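Local coordinates for hypothetical protein (PDB 2IL5) that is of unknown function but belongs to the Activator of Hsp90 ATPase homolog 1-like family, within the Bet v 1-like clan, at residues Glu12-Glu17 against Gln141-Tyr146; Thr102-Glu107 against Tyr124-Glu129. One frame throughout, in Å; residues are numbered along the deposited sequence.

Contact 1 (Glu12-Glu17 against Gln141-Tyr146)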
loop_
_atom_site.group_PDB
_atom_site.type_symbol
_atom_site.label_atom_id
_atom_site.label_comp_id
_atom_site.label_asym_id
_atom_site.label_seq_id
_atom_site.Cartn_x
_atom_site.Cartn_y
_atom_site.Cartn_z
ATOM N N GLU A 12 -10.101 17.281 1.722
ATOM C CA GLU A 12 -10.349 16.380 2.853
ATOM C C GLU A 12 -9.758 15.036 2.526
ATOM O O GLU A 12 -9.499 14.743 1.362
ATOM C CB GLU A 12 -11.848 16.204 3.134
ATOM C CG GLU A 12 -12.570 17.469 3.502
ATOM C CD GLU A 12 -14.081 17.372 3.286
ATOM O OE1 GLU A 12 -14.622 16.255 3.155
ATOM O OE2 GLU A 12 -14.743 18.429 3.257
ATOM N N HIS A 13 -9.567 14.234 3.576
ATOM C CA HIS A 13 -8.954 12.935 3.492
ATOM C C HIS A 13 -9.994 11.854 3.268
ATOM O O HIS A 13 -11.082 11.923 3.801
ATOM C CB HIS A 13 -8.223 12.620 4.800
ATOM C CG HIS A 13 -7.039 13.508 5.071
ATOM N ND1 HIS A 13 -5.809 13.323 4.470
ATOM C CD2 HIS A 13 -6.883 14.547 5.925
ATOM C CE1 HIS A 13 -4.962 14.234 4.914
ATOM N NE2 HIS A 13 -5.585 14.984 5.802
ATOM N N VAL A 14 -9.665 10.847 2.472
ATOM C CA VAL A 14 -10.336 9.588 2.659
ATOM C C VAL A 14 -9.416 8.634 3.440
ATOM O O VAL A 14 -8.186 8.687 3.316
ATOM C CB VAL A 14 -10.946 8.968 1.370
ATOM C CG1 VAL A 14 -11.803 10.012 0.621
ATOM C CG2 VAL A 14 -9.917 8.423 0.497
ATOM N N GLU A 15 -10.063 7.770 4.222
ATOM C CA GLU A 15 -9.412 6.781 5.000
ATOM C C GLU A 15 -9.914 5.394 4.667
ATOM O O GLU A 15 -11.115 5.148 4.632
ATOM C CB GLU A 15 -9.585 7.102 6.494
ATOM C CG GLU A 15 -8.937 8.421 6.832
ATOM C CD GLU A 15 -9.180 8.871 8.233
ATOM O OE1 GLU A 15 -10.314 9.251 8.555
ATOM O OE2 GLU A 15 -8.223 8.867 9.036
ATOM N N VAL A 16 -8.968 4.483 4.473
ATOM C CA VAL A 16 -9.262 3.102 4.182
ATOM C C VAL A 16 -8.768 2.248 5.349
ATOM O O VAL A 16 -7.650 2.393 5.808
ATOM C CB VAL A 16 -8.679 2.695 2.764
ATOM C CG1 VAL A 16 -8.704 1.202 2.547
ATOM C CG2 VAL A 16 -9.475 3.426 1.624
ATOM N N GLU A 17 -9.638 1.374 5.844
ATOM C CA GLU A 17 -9.303 0.512 6.956
ATOM C C GLU A 17 -9.588 -0.890 6.515
ATOM O O GLU A 17 -10.718 -1.213 6.176
ATOM C CB GLU A 17 -10.124 0.869 8.194
ATOM C CG GLU A 17 -9.718 2.218 8.811
ATOM C CD GLU A 17 -10.572 2.572 9.992
ATOM O OE1 GLU A 17 -11.772 2.856 9.779
ATOM O OE2 GLU A 17 -10.055 2.562 11.130
ATOM N N GLN A 141 -19.432 12.747 -3.357
ATOM C CA GLN A 141 -19.438 11.684 -4.345
ATOM C C GLN A 141 -18.060 11.322 -4.901
ATOM O O GLN A 141 -17.794 10.152 -5.119
ATOM C CB GLN A 141 -20.487 11.955 -5.471
ATOM C CG GLN A 141 -21.932 12.084 -4.852
ATOM C CD GLN A 141 -23.104 12.525 -5.814
ATOM O OE1 GLN A 141 -24.256 12.076 -5.624
ATOM N NE2 GLN A 141 -22.822 13.416 -6.795
ATOM N N LYS A 142 -17.205 12.324 -5.164
ATOM C CA LYS A 142 -15.823 12.095 -5.595
ATOM C C LYS A 142 -14.969 11.366 -4.510
ATOM O O LYS A 142 -14.150 10.539 -4.851
ATOM C CB LYS A 142 -15.122 13.411 -5.953
ATOM C CG LYS A 142 -13.698 13.196 -6.485
ATOM C CD LYS A 142 -12.963 14.461 -6.850
ATOM C CE LYS A 142 -11.526 14.160 -7.363
ATOM N NZ LYS A 142 -10.771 15.418 -7.454
ATOM N N LYS A 143 -15.154 11.686 -3.228
ATOM C CA LYS A 143 -14.451 10.982 -2.139
ATOM C C LYS A 143 -14.930 9.548 -1.936
ATOM O O LYS A 143 -14.131 8.691 -1.643
ATOM C CB LYS A 143 -14.554 11.725 -0.824
ATOM C CG LYS A 143 -13.968 13.132 -0.908
ATOM C CD LYS A 143 -14.581 13.968 0.198
ATOM C CE LYS A 143 -14.129 13.442 1.501
ATOM N NZ LYS A 143 -15.133 13.853 2.512
ATOM N N LYS A 144 -16.232 9.314 -2.088
ATOM C CA LYS A 144 -16.776 7.985 -2.054
ATOM C C LYS A 144 -16.239 7.078 -3.189
ATOM O O LYS A 144 -15.854 5.948 -2.928
ATOM C CB LYS A 144 -18.308 8.052 -2.040
ATOM C CG LYS A 144 -19.013 6.712 -2.150
ATOM C CD LYS A 144 -19.302 6.057 -0.793
ATOM C CE LYS A 144 -18.060 5.323 -0.199
ATOM N NZ LYS A 144 -18.391 3.992 0.442
ATOM N N GLU A 145 -16.209 7.587 -4.417
ATOM C CA GLU A 145 -15.656 6.893 -5.594
ATOM C C GLU A 145 -14.179 6.586 -5.386
ATOM O O GLU A 145 -13.703 5.506 -5.722
ATOM C CB GLU A 145 -15.785 7.763 -6.864
ATOM C CG GLU A 145 -16.962 7.502 -7.754
ATOM C CD GLU A 145 -17.604 8.786 -8.335
ATOM O OE1 GLU A 145 -16.886 9.753 -8.727
ATOM O OE2 GLU A 145 -18.857 8.817 -8.379
ATOM N N TYR A 146 -13.457 7.586 -4.913
ATOM C CA TYR A 146 -12.033 7.452 -4.590
ATOM C C TYR A 146 -11.761 6.390 -3.481
ATOM O O TYR A 146 -10.905 5.528 -3.654
ATOM C CB TYR A 146 -11.400 8.833 -4.253
ATOM C CG TYR A 146 -9.930 8.724 -4.034
ATOM C CD1 TYR A 146 -9.060 8.503 -5.108
ATOM C CD2 TYR A 146 -9.399 8.773 -2.748
ATOM C CE1 TYR A 146 -7.691 8.362 -4.893
ATOM C CE2 TYR A 146 -8.038 8.616 -2.518
ATOM C CZ TYR A 146 -7.186 8.418 -3.582
ATOM O OH TYR A 146 -5.825 8.293 -3.341
#
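Val14 and Lys143 carry the larger part of this joint, where an outermost strand of the antiparallel sheet meets the long C-terminal helix in the helix-grip fold of Bet v 1-like proteins. The axes of strand 12-17 and helix 141-146 come within 8.9 Å at a crossing angle of -29°, so the helix segment runs at a shallow angle to the strand, and 250 Å² is buried between the two segments in all. The tight part is Val14, a buried residue whose two methyls have separate tasks. CG1 lies beside the helix backbone, 3.5 Å from Lys143 CB and equally near the carbonyl oxygen of Lys143. Chi1 of -50° turns CG1 anti to the carbonyl carbon; the other methyl, CG2, reaches the edge of the Tyr146 ring near its plane, 3.3 Å from Tyr146 CD2. The phenol oxygen of Tyr146 meets the neighbouring strand 118-128 through hydrogen bonds with Ser126 OG and Tyr124 OH, which helps to fix the ring.

Toward solvent the chemistry changes. Exposed Glu12 and partly exposed Lys143 approach with their side chains at about a right angle. The lysine chain bends at chi3 (66°), which places CE 3.9 Å from Glu12 CB. Outside the segments, Lys143 also touches Val128. The charged ends form a salt bridge whose refined length is unusually short and carries little weight: Lys143 NZ meets Glu12 OE1 nearly along the C-O axis of that oxygen, at 2.5 Å.

Contact 2 (Thr102-Glu107 against Tyr124-Glu129)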
loop_
_atom_site.group_PDB
_atom_site.type_symbol
_atom_site.label_atom_id
_atom_site.label_comp_id
_atom_site.label_asym_id
_atom_site.label_seq_id
_atom_site.Cartn_x
_atom_site.Cartn_y
_atom_site.Cartn_z
ATOM N N THR A 102 0.596 15.741 -2.609
ATOM C CA THR A 102 0.708 15.261 -1.208
ATOM C C THR A 102 1.192 13.799 -1.043
ATOM O O THR A 102 1.193 13.019 -2.020
ATOM C CB THR A 102 -0.656 15.445 -0.467
ATOM O OG1 THR A 102 -0.636 14.752 0.785
ATOM C CG2 THR A 102 -1.805 14.919 -1.321
ATOM N N GLN A 103 1.620 13.452 0.184
ATOM C CA GLN A 103 1.903 12.052 0.526
ATOM C C GLN A 103 0.669 11.390 1.115
ATOM O O GLN A 103 0.073 11.870 2.100
ATOM C CB GLN A 103 3.015 11.888 1.569
ATOM C CG GLN A 103 4.234 12.706 1.413
ATOM C CD GLN A 103 4.666 13.254 2.757
ATOM O OE1 GLN A 103 4.139 14.269 3.221
ATOM N NE2 GLN A 103 5.612 12.575 3.402
ATOM N N ASP A 104 0.309 10.269 0.525
ATOM C CA ASP A 104 -0.547 9.333 1.179
ATOM C C ASP A 104 0.233 8.604 2.299
ATOM O O ASP A 104 1.449 8.436 2.259
ATOM C CB ASP A 104 -1.113 8.331 0.202
ATOM C CG ASP A 104 -1.753 8.991 -1.036
ATOM O OD1 ASP A 104 -2.194 10.175 -0.972
ATOM O OD2 ASP A 104 -1.844 8.264 -2.064
ATOM N N VAL A 105 -0.536 8.160 3.276
ATOM C CA VAL A 105 -0.011 7.508 4.459
ATOM C C VAL A 105 -0.519 6.087 4.470
ATOM O O VAL A 105 -1.685 5.860 4.308
ATOM C CB VAL A 105 -0.439 8.290 5.764
ATOM C CG1 VAL A 105 -0.327 7.409 7.014
ATOM C CG2 VAL A 105 0.374 9.610 5.890
ATOM N N ILE A 106 0.390 5.145 4.653
ATOM C CA ILE A 106 0.055 3.759 5.017
ATOM C C ILE A 106 0.543 3.435 6.444
ATOM O O ILE A 106 1.683 3.687 6.780
ATOM C CB ILE A 106 0.709 2.761 4.011
ATOM C CG1 ILE A 106 -0.064 2.800 2.672
ATOM C CG2 ILE A 106 0.768 1.320 4.596
ATOM C CD1 ILE A 106 0.589 1.953 1.524
ATOM N N GLU A 107 -0.335 2.908 7.289
ATOM C CA GLU A 107 0.086 2.366 8.599
ATOM C C GLU A 107 -0.488 0.968 8.697
ATOM O O GLU A 107 -1.685 0.792 8.577
ATOM C CB GLU A 107 -0.364 3.238 9.746
ATOM C CG GLU A 107 0.232 4.639 9.664
ATOM C CD GLU A 107 -0.288 5.625 10.667
ATOM O OE1 GLU A 107 -1.285 5.344 11.362
ATOM O OE2 GLU A 107 0.343 6.717 10.794
ATOM N N TYR A 124 -5.005 3.486 5.672
ATOM C CA TYR A 124 -4.508 4.341 4.622
ATOM C C TYR A 124 -5.248 5.666 4.634
ATOM O O TYR A 124 -6.481 5.688 4.770
ATOM C CB TYR A 124 -4.709 3.645 3.293
ATOM C CG TYR A 124 -4.560 4.453 2.003
ATOM C CD1 TYR A 124 -3.309 4.653 1.405
ATOM C CD2 TYR A 124 -5.701 4.955 1.339
ATOM C CE1 TYR A 124 -3.179 5.329 0.171
ATOM C CE2 TYR A 124 -5.594 5.668 0.130
ATOM C CZ TYR A 124 -4.347 5.834 -0.458
ATOM O OH TYR A 124 -4.278 6.539 -1.653
ATOM N N ARG A 125 -4.490 6.751 4.467
ATOM C CA ARG A 125 -5.045 8.106 4.399
ATOM C C ARG A 125 -4.582 8.817 3.120
ATOM O O ARG A 125 -3.393 8.824 2.805
ATOM C CB ARG A 125 -4.651 8.905 5.613
ATOM C CG ARG A 125 -5.494 10.138 5.737
ATOM C CD ARG A 125 -5.182 10.995 6.926
ATOM N NE ARG A 125 -3.790 11.360 7.133
ATOM C CZ ARG A 125 -2.996 10.828 8.078
ATOM N NH1 ARG A 125 -3.396 9.822 8.860
ATOM N NH2 ARG A 125 -1.769 11.268 8.222
ATOM N N SER A 126 -5.526 9.382 2.379
ATOM C CA SER A 126 -5.195 10.104 1.155
ATOM C C SER A 126 -6.025 11.362 0.998
ATOM O O SER A 126 -7.220 11.326 1.211
ATOM C CB SER A 126 -5.450 9.230 -0.076
ATOM O OG SER A 126 -5.047 9.938 -1.240
ATOM N N LEU A 127 -5.393 12.455 0.611
ATOM C CA LEU A 127 -6.076 13.745 0.443
ATOM C C LEU A 127 -6.762 13.797 -0.877
ATOM O O LEU A 127 -6.112 13.558 -1.889
ATOM C CB LEU A 127 -5.068 14.896 0.457
ATOM C CG LEU A 127 -4.991 15.670 1.736
ATOM C CD1 LEU A 127 -3.936 16.710 1.543
ATOM C CD2 LEU A 127 -6.343 16.342 2.040
ATOM N N VAL A 128 -8.061 14.066 -0.896
ATOM C CA VAL A 128 -8.748 14.215 -2.197
ATOM C C VAL A 128 -8.984 15.701 -2.618
ATOM O O VAL A 128 -9.410 16.556 -1.869
ATOM C CB VAL A 128 -9.865 13.113 -2.495
ATOM C CG1 VAL A 128 -10.234 12.328 -1.259
ATOM C CG2 VAL A 128 -11.106 13.635 -3.325
ATOM N N GLU A 129 -8.571 16.002 -3.825
ATOM C CA GLU A 129 -8.612 17.376 -4.274
ATOM C C GLU A 129 -10.051 17.776 -4.595
ATOM O O GLU A 129 -10.805 17.032 -5.263
ATOM C CB GLU A 129 -7.697 17.585 -5.464
ATOM C CG GLU A 129 -6.950 18.893 -5.417
ATOM C CD GLU A 129 -5.599 18.791 -4.705
ATOM O OE1 GLU A 129 -5.526 18.101 -3.645
ATOM O OE2 GLU A 129 -4.615 19.414 -5.201
HETATM O O HOH W 1 -2.861 12.133 3.704
#
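Ser126 OG is gripped by two groups: it donates to Asp104 OD1 at 2.9 Å, and it is hydrogen-bonded to Tyr146 OH of helix 136-166. The serine oxygen approaches from above the carboxylate, 61° out of its plane. The other carboxylate oxygen, Asp104 OD2, lies 3.0 Å from Tyr124 OH, which is also hydrogen-bonded to Tyr146 OH. Chi1 of -51° puts Asp104 CG beside its backbone N; the carboxylate spans the hydroxyls of Ser126 and Tyr124, its plane 77° from that of the Tyr124 ring. Asp104, Tyr124 and Ser126 belong to the antiparallel hairpin 104-112/118-128, part of the sheet that the C-terminal helix covers in this Bet v 1-like fold. Val105 and Arg125 form a hydrogen-bonded pair: Val105 N to Arg125 O is 3.0 Å, and the return bond from Arg125 N to Val105 O is 2.9 Å. Next along, Ile106 and Tyr124 make a non-hydrogen-bonded pair, with Ile106 CG1 in the plane of the ring at its edge, 3.9 Å from Tyr124 CD1. Phe154 of the helix meets that ring edge-to-face. On the face bearing Val105, the Arg125 chain bends at chi3, and Val105 CB lies over one face of its guanidinium, offset toward the rim, while Arg125 NH1 bonds Tyr123 OH. Beyond the paired residues, Thr102 CG2 touches Leu127 CB at 3.7 Å.

Strand 118-128 is the element that ties the two contacts together: it pairs with strand 12-22 on one flank and with strand 104-112 on the other, and the centres of the two contacts lie about 10 Å apart. Contact 1 is a surface contact between a sheet edge and the helix, made mostly by side chains, without backbone pairing, and with a single buried residue among five. Contact 2 is partly buried, covers 432 Å² against 250 Å², and adds backbone pairing to its side-chain bonds. Its polar groups are a carboxylate and hydroxyls, whereas the polar part of contact 1 is a single pair of opposite charges beside apolar packing. Direct links join them: Glu12 O lies 2.8 Å from Val128 N, and Lys142 NZ bonds Glu129 O.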